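Local coordinates for protein eukaryotic initiation factor 4F subunit p150 (Saccharomyces cerevisiae, PDB 2VSO) that forms part of the eIF4F complex that engages the mRNA cap and starts assembly of the translation apparatus, here represented by its eIF4A-binding middle domain, at residues L49-F52 / D53-S56; P90-S93 / S94-Q98; C100-V103 / V104-N108. All coordinates share one frame; numbering follows the deposited sequence.

Interaction 1: L49-F52 / D53-S56; sequences LEMF and DAIS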
loop_
_atom_site.group_PDB
_atom_site.type_symbol
_atom_site.label_atom_id
_atom_site.label_comp_id
_atom_site.label_asym_id
_atom_site.label_seq_id
_atom_site.Cartn_x
_atom_site.Cartn_y
_atom_site.Cartn_z
ATOM N N LEU C 49 2.779 -11.185 -11.969
ATOM C CA LEU C 49 3.970 -12.003 -11.968
ATOM C C LEU C 49 3.581 -13.449 -12.246
ATOM O O LEU C 49 4.191 -14.123 -13.072
ATOM C CB LEU C 49 4.680 -11.894 -10.628
ATOM C CG LEU C 49 6.029 -12.600 -10.597
ATOM C CD1 LEU C 49 6.840 -12.234 -11.834
ATOM C CD2 LEU C 49 6.778 -12.256 -9.317
ATOM N N GLU C 50 2.555 -13.917 -11.555
ATOM C CA GLU C 50 2.082 -15.281 -11.727
ATOM C C GLU C 50 1.746 -15.587 -13.197
ATOM O O GLU C 50 2.292 -16.527 -13.774
ATOM C CB GLU C 50 0.868 -15.531 -10.825
ATOM C CG GLU C 50 0.296 -16.936 -10.905
ATOM C CD GLU C 50 -0.895 -17.149 -9.974
ATOM O OE1 GLU C 50 -1.863 -17.822 -10.384
ATOM O OE2 GLU C 50 -0.865 -16.637 -8.835
ATOM N N MET C 51 0.866 -14.783 -13.798
ATOM C CA MET C 51 0.361 -15.035 -15.152
ATOM C C MET C 51 1.203 -14.392 -16.258
ATOM O O MET C 51 0.715 -14.136 -17.358
ATOM C CB MET C 51 -1.082 -14.540 -15.279
ATOM C CG MET C 51 -2.088 -15.363 -14.504
ATOM S SD MET C 51 -1.873 -17.133 -14.824
ATOM C CE MET C 51 -2.072 -17.173 -16.609
ATOM N N PHE C 52 2.469 -14.151 -15.976
ATOM C CA PHE C 52 3.275 -13.328 -16.853
ATOM C C PHE C 52 3.563 -13.973 -18.198
ATOM O O PHE C 52 3.263 -13.398 -19.244
ATOM C CB PHE C 52 4.591 -12.935 -16.176
ATOM C CG PHE C 52 5.456 -12.030 -17.013
ATOM C CD1 PHE C 52 6.342 -12.557 -17.937
ATOM C CD2 PHE C 52 5.374 -10.657 -16.882
ATOM C CE1 PHE C 52 7.138 -11.726 -18.715
ATOM C CE2 PHE C 52 6.162 -9.827 -17.643
ATOM C CZ PHE C 52 7.045 -10.362 -18.570
ATOM N N ASP C 53 4.170 -15.153 -18.185
ATOM C CA ASP C 53 4.561 -15.782 -19.440
ATOM C C ASP C 53 3.355 -16.020 -20.345
ATOM O O ASP C 53 3.420 -15.784 -21.552
ATOM C CB ASP C 53 5.329 -17.073 -19.181
ATOM C CG ASP C 53 6.670 -16.823 -18.514
ATOM O OD1 ASP C 53 7.445 -15.991 -19.039
ATOM O OD2 ASP C 53 6.945 -17.461 -17.471
ATOM N N ALA C 54 2.252 -16.467 -19.755
ATOM C CA ALA C 54 1.020 -16.646 -20.505
ATOM C C ALA C 54 0.549 -15.341 -21.145
ATOM O O ALA C 54 0.100 -15.331 -22.292
ATOM C CB ALA C 54 -0.072 -17.224 -19.615
ATOM N N ILE C 55 0.651 -14.239 -20.407
ATOM C CA ILE C 55 0.064 -12.981 -20.868
ATOM C C ILE C 55 1.027 -12.073 -21.652
ATOM O O ILE C 55 0.609 -11.291 -22.510
ATOM C CB ILE C 55 -0.668 -12.253 -19.728
ATOM C CG1 ILE C 55 -2.098 -12.757 -19.662
ATOM C CG2 ILE C 55 -0.708 -10.754 -19.953
ATOM C CD1 ILE C 55 -2.833 -12.257 -18.473
ATOM N N SER C 56 2.316 -12.189 -21.383
ATOM C CA SER C 56 3.278 -11.529 -22.240
ATOM C C SER C 56 3.404 -12.295 -23.577
ATOM O O SER C 56 3.922 -11.772 -24.567
ATOM C CB SER C 56 4.625 -11.393 -21.542
ATOM O OG SER C 56 5.194 -12.669 -21.337
#
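Phe52 and Ser56 meet twice, once through the ring and once through the backbone. With CG anti to the backbone N (chi1 -178°), the Phe52 side chain can be followed outward from CB. CB, CG and CD1 lie beside the following peptide, with Asp53 N oblique to the ring, while Asp53 OD1 lies at the ring edge, in plane, 3.8 Å from Phe52 CD1. Further out, Phe52 CE1 comes within 3.4 Å of Ser56 OG. CZ reaches Ser56 CB, which sits over one ring face, offset toward the rim, as a CH-pi contact 4.1 Å from the centroid. This is the first turn of helix 52-64 in the MIF4G domain; Met51, inside the type I turn from Leu49 to Phe52, takes the N-cap position. Phe52 O accepts both Ser56 N and Ser56 OG, the hydroxyl coming from above the carbonyl plane at 2.9 Å; Lys102 NZ is probably a second partner of that hydroxyl. An alanine here would keep the backbone acceptor, but without the ring Ser56 CB would probably lose its CH-pi partner and a gap would be likely to open beside Met95 and Gln98 of helix 93-106. Met51, bent at chi2 and chi3, brings CE to 3.6 Å from Ala54 CB, and Met51 O accepts Ile55 N.

Interaction 2: P90-S93 / S94-Q98; sequences PHWS and SMYAQ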
loop_
_atom_site.group_PDB
_atom_site.type_symbol
_atom_site.label_atom_id
_atom_site.label_comp_id
_atom_site.label_asym_id
_atom_site.label_seq_id
_atom_site.Cartn_x
_atom_site.Cartn_y
_atom_site.Cartn_z
ATOM N N PRO C 90 2.852 2.680 -11.737
ATOM C CA PRO C 90 4.265 2.705 -11.348
ATOM C C PRO C 90 4.655 1.491 -10.537
ATOM O O PRO C 90 5.779 1.009 -10.664
ATOM C CB PRO C 90 4.356 3.946 -10.459
ATOM C CG PRO C 90 3.270 4.819 -10.929
ATOM C CD PRO C 90 2.155 3.904 -11.304
ATOM N N HIS C 91 3.741 1.016 -9.700
ATOM C CA HIS C 91 4.022 -0.129 -8.853
ATOM C C HIS C 91 4.414 -1.341 -9.689
ATOM O O HIS C 91 5.095 -2.245 -9.207
ATOM C CB HIS C 91 2.822 -0.458 -7.954
ATOM C CG HIS C 91 3.098 -1.534 -6.952
ATOM N ND1 HIS C 91 3.823 -1.311 -5.797
ATOM C CD2 HIS C 91 2.761 -2.846 -6.930
ATOM C CE1 HIS C 91 3.914 -2.434 -5.110
ATOM N NE2 HIS C 91 3.279 -3.383 -5.778
ATOM N N TRP C 92 3.985 -1.358 -10.947
ATOM C CA TRP C 92 4.345 -2.447 -11.845
ATOM C C TRP C 92 5.283 -2.048 -13.005
ATOM O O TRP C 92 5.572 -2.871 -13.868
ATOM C CB TRP C 92 3.088 -3.132 -12.357
ATOM C CG TRP C 92 2.352 -3.845 -11.280
ATOM C CD1 TRP C 92 2.855 -4.804 -10.445
ATOM C CD2 TRP C 92 0.974 -3.682 -10.907
ATOM N NE1 TRP C 92 1.882 -5.243 -9.587
ATOM C CE2 TRP C 92 0.709 -4.561 -9.848
ATOM C CE3 TRP C 92 -0.067 -2.865 -11.370
ATOM C CZ2 TRP C 92 -0.532 -4.662 -9.239
ATOM C CZ3 TRP C 92 -1.300 -2.963 -10.767
ATOM C CH2 TRP C 92 -1.523 -3.851 -9.715
ATOM N N SER C 93 5.771 -0.805 -13.008
ATOM C CA SER C 93 6.716 -0.333 -14.025
ATOM C C SER C 93 7.749 -1.371 -14.474
ATOM O O SER C 93 8.130 -1.391 -15.646
ATOM C CB SER C 93 7.460 0.930 -13.570
ATOM O OG SER C 93 6.953 2.120 -14.165
ATOM N N SER C 94 8.198 -2.227 -13.560
ATOM C CA SER C 94 9.375 -3.064 -13.810
ATOM C C SER C 94 8.975 -4.373 -14.464
ATOM O O SER C 94 9.750 -4.998 -15.193
ATOM C CB SER C 94 10.143 -3.333 -12.510
ATOM O OG SER C 94 9.482 -4.324 -11.750
ATOM N N MET C 95 7.748 -4.776 -14.183
ATOM C CA MET C 95 7.114 -5.926 -14.815
ATOM C C MET C 95 6.715 -5.562 -16.252
ATOM O O MET C 95 6.851 -6.362 -17.173
ATOM C CB MET C 95 5.883 -6.323 -13.999
ATOM C CG MET C 95 5.104 -7.491 -14.520
ATOM S SD MET C 95 3.562 -7.557 -13.586
ATOM C CE MET C 95 4.204 -7.840 -11.945
ATOM N N TYR C 96 6.233 -4.339 -16.439
ATOM C CA TYR C 96 5.938 -3.840 -17.771
ATOM C C TYR C 96 7.230 -3.686 -18.545
ATOM O O TYR C 96 7.287 -3.953 -19.746
ATOM C CB TYR C 96 5.231 -2.498 -17.685
ATOM C CG TYR C 96 3.832 -2.596 -17.156
ATOM C CD1 TYR C 96 2.911 -3.440 -17.744
ATOM C CD2 TYR C 96 3.430 -1.852 -16.058
ATOM C CE1 TYR C 96 1.620 -3.536 -17.257
ATOM C CE2 TYR C 96 2.144 -1.933 -15.577
ATOM C CZ TYR C 96 1.246 -2.772 -16.179
ATOM O OH TYR C 96 -0.036 -2.861 -15.691
ATOM N N ALA C 97 8.267 -3.255 -17.837
ATOM C CA ALA C 97 9.583 -3.109 -18.423
ATOM C C ALA C 97 10.101 -4.475 -18.876
ATOM O O ALA C 97 10.833 -4.570 -19.853
ATOM C CB ALA C 97 10.527 -2.442 -17.436
ATOM N N GLN C 98 9.689 -5.536 -18.188
ATOM C CA GLN C 98 10.054 -6.875 -18.610
ATOM C C GLN C 98 9.262 -7.300 -19.842
ATOM O O GLN C 98 9.784 -7.985 -20.727
ATOM C CB GLN C 98 9.820 -7.876 -17.493
ATOM C CG GLN C 98 11.011 -8.064 -16.580
ATOM C CD GLN C 98 10.680 -8.893 -15.359
ATOM O OE1 GLN C 98 9.926 -9.869 -15.436
ATOM N NE2 GLN C 98 11.240 -8.507 -14.219
#
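Trp92 meets Tyr96 through CB and its carbonyl oxygen, and Met95 through the CD1 corner of the indole. The close packing is with Tyr96: CE2 of its ring touches Trp92 CB at 3.6 Å, and CD2 comes to 3.2 Å from Trp92 O. That carbonyl also accepts Tyr96 N in a nearly straight bond of 3.0 Å, with a weak second one from Met95 N, so Trp92, the N-cap residue, starts the hydrogen bonding of helix 93-106. The Tyr96 hydroxyl is hydrogen-bonded to Glu89. Ser93 turns instead to helix 163-185, packing on Arg178, Phe179 and Phe182.

Met95, partly exposed, makes the slighter contact. Its side chain runs alongside the indole, pointing the same way, and a bend at chi3 (-63°) lets one methyl, CE, reach Trp92 CD1 at 3.6 Å, whereas SD stands 4.8 Å from the centroid of the five-membered ring in an oblique Met-aromatic contact. Phe52 and Leu47 also pack on Met95. Met95 carbon and sulfur thus lie along one side of the indole, while its pi system receives a basic side chain of the partner protein in a cation-pi contact, so the residue that starts the helix probably also serves the interface.

Interaction 3: C100-V103 / V104-N108; sequences CGKV and VKELN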
loop_
_atom_site.group_PDB
_atom_site.type_symbol
_atom_site.label_atom_id
_atom_site.label_comp_id
_atom_site.label_asym_id
_atom_site.label_seq_id
_atom_site.Cartn_x
_atom_site.Cartn_y
_atom_site.Cartn_z
ATOM N N CYS C 100 8.362 -5.529 -22.213
ATOM C CA CYS C 100 9.007 -4.927 -23.361
ATOM C C CYS C 100 10.221 -5.746 -23.773
ATOM O O CYS C 100 10.389 -6.061 -24.945
ATOM C CB CYS C 100 9.400 -3.478 -23.056
ATOM S SG CYS C 100 7.989 -2.372 -22.966
ATOM N N GLY C 101 11.070 -6.082 -22.813
ATOM C CA GLY C 101 12.175 -6.974 -23.077
ATOM C C GLY C 101 11.724 -8.273 -23.731
ATOM O O GLY C 101 12.477 -8.862 -24.506
ATOM N N LYS C 102 10.510 -8.733 -23.431
ATOM C CA LYS C 102 10.014 -9.945 -24.082
ATOM C C LYS C 102 9.648 -9.702 -25.550
ATOM O O LYS C 102 9.801 -10.574 -26.401
ATOM C CB LYS C 102 8.803 -10.529 -23.361
ATOM C CG LYS C 102 8.618 -12.009 -23.700
ATOM C CD LYS C 102 7.204 -12.532 -23.504
ATOM C CE LYS C 102 7.142 -13.994 -23.962
ATOM N NZ LYS C 102 5.924 -14.769 -23.569
ATOM N N VAL C 103 9.141 -8.510 -25.828
ATOM C CA VAL C 103 8.739 -8.153 -27.162
ATOM C C VAL C 103 9.964 -7.923 -28.042
ATOM O O VAL C 103 9.987 -8.325 -29.201
ATOM C CB VAL C 103 7.836 -6.919 -27.137
ATOM C CG1 VAL C 103 7.451 -6.507 -28.566
ATOM C CG2 VAL C 103 6.598 -7.217 -26.308
ATOM N N VAL C 104 10.983 -7.285 -27.480
ATOM C CA VAL C 104 12.230 -7.050 -28.186
ATOM C C VAL C 104 12.920 -8.357 -28.526
ATOM O O VAL C 104 13.470 -8.508 -29.613
ATOM C CB VAL C 104 13.195 -6.204 -27.348
ATOM C CG1 VAL C 104 14.614 -6.341 -27.866
ATOM C CG2 VAL C 104 12.760 -4.754 -27.353
ATOM N N LYS C 105 12.881 -9.301 -27.595
ATOM C CA LYS C 105 13.612 -10.554 -27.729
ATOM C C LYS C 105 12.896 -11.523 -28.658
ATOM O O LYS C 105 13.530 -12.212 -29.455
ATOM C CB LYS C 105 13.810 -11.199 -26.351
ATOM C CG LYS C 105 14.801 -12.358 -26.318
ATOM C CD LYS C 105 15.057 -12.820 -24.886
ATOM C CE LYS C 105 16.318 -13.670 -24.778
ATOM N NZ LYS C 105 16.670 -13.972 -23.358
ATOM N N GLU C 106 11.570 -11.561 -28.559
ATOM C CA GLU C 106 10.787 -12.606 -29.200
ATOM C C GLU C 106 9.941 -12.125 -30.382
ATOM O O GLU C 106 9.156 -12.885 -30.950
ATOM C CB GLU C 106 9.921 -13.322 -28.157
ATOM C CG GLU C 106 10.707 -13.737 -26.909
ATOM C CD GLU C 106 9.979 -14.749 -26.056
ATOM O OE1 GLU C 106 8.870 -15.171 -26.449
ATOM O OE2 GLU C 106 10.516 -15.125 -24.990
ATOM N N LEU C 107 10.105 -10.868 -30.766
ATOM C CA LEU C 107 9.392 -10.378 -31.930
ATOM C C LEU C 107 9.800 -11.195 -33.138
ATOM O O LEU C 107 10.953 -11.607 -33.259
ATOM C CB LEU C 107 9.689 -8.906 -32.198
ATOM C CG LEU C 107 8.772 -8.293 -33.261
ATOM C CD1 LEU C 107 7.382 -8.097 -32.689
ATOM C CD2 LEU C 107 9.320 -6.980 -33.817
ATOM N N ASN C 108 8.837 -11.429 -34.022
ATOM C CA ASN C 108 9.087 -12.093 -35.288
ATOM C C ASN C 108 10.049 -11.239 -36.098
ATOM O O ASN C 108 9.774 -10.068 -36.338
ATOM C CB ASN C 108 7.762 -12.254 -36.027
ATOM C CG ASN C 108 7.894 -13.063 -37.291
ATOM O OD1 ASN C 108 8.925 -13.682 -37.548
ATOM N ND2 ASN C 108 6.838 -13.067 -38.090
#
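Lys102 leaves the helix with CG anti to its backbone N (chi1 -159°) and stays extended to NZ, whereas Glu106 has CG anti to the carbonyl carbon (chi1 -49°); these two settings bring the side chains together four residues apart, crossing obliquely. The setting is the last turns of helix 93-106 in the all-helical MIF4G domain, an i to i+4 pair on a face turned toward helix 52-64. The Lys102 carbon chain lies against the Glu106 carboxylate: Lys102 CE is 3.2 Å from Glu106 OE1, and Lys102 CG lies 3.9 Å from the Glu106 carboxylate carbon CD. The ammonium does not close a salt bridge, since Lys102 NZ stands 4.1 Å from Glu106 OE1; it is probably hydrogen-bonded instead to Ser56 OG of helix 52-64. The nearby carboxylate probably still favours the positive charge. Glu106 CB and CG also fold over Lys102 O, the same carbonyl that accepts Glu106 N.

Underneath, the backbone bonds continue from Cys100 O to Val104 N and from Gly101 O to Lys105 N. The last, from Leu107 N to Val103 O, is weak, and Leu107 is where the chain leaves helical geometry. The inward face is apolar: Cys100, Val104 and Leu107 pack on helix 122-139 through Leu129, Pro122 and Val125, and Cys100 also touches Ile82 and Leu107 also touches Leu75, both of helix 73-88. Across the final turn, Val103 CG1 and Leu107 CD1 approach only to 4.4 Å, while Leu107 CB sits 3.1 Å from Val103 O.

In the fold
From the N terminus, interaction 1 comes first, turning the loop after helix 33-45 into helix 52-64. Helix 73-88 follows, and interaction 2 then opens helix 93-106, whose end is interaction 3. The three lie in series, with neither nesting nor crossing, and each closes only a local turn. Helix 52-64 and helix 93-106 are tied together by their side chains: the Phe52 ring of interaction 1 packs on Met95 and Gln98 of interaction 2, and the Ser56 hydroxyl probably bonds to Lys102 NZ of interaction 3. Helix 93-106 also joins helix 163-185 near its start and helix 122-139 near its end.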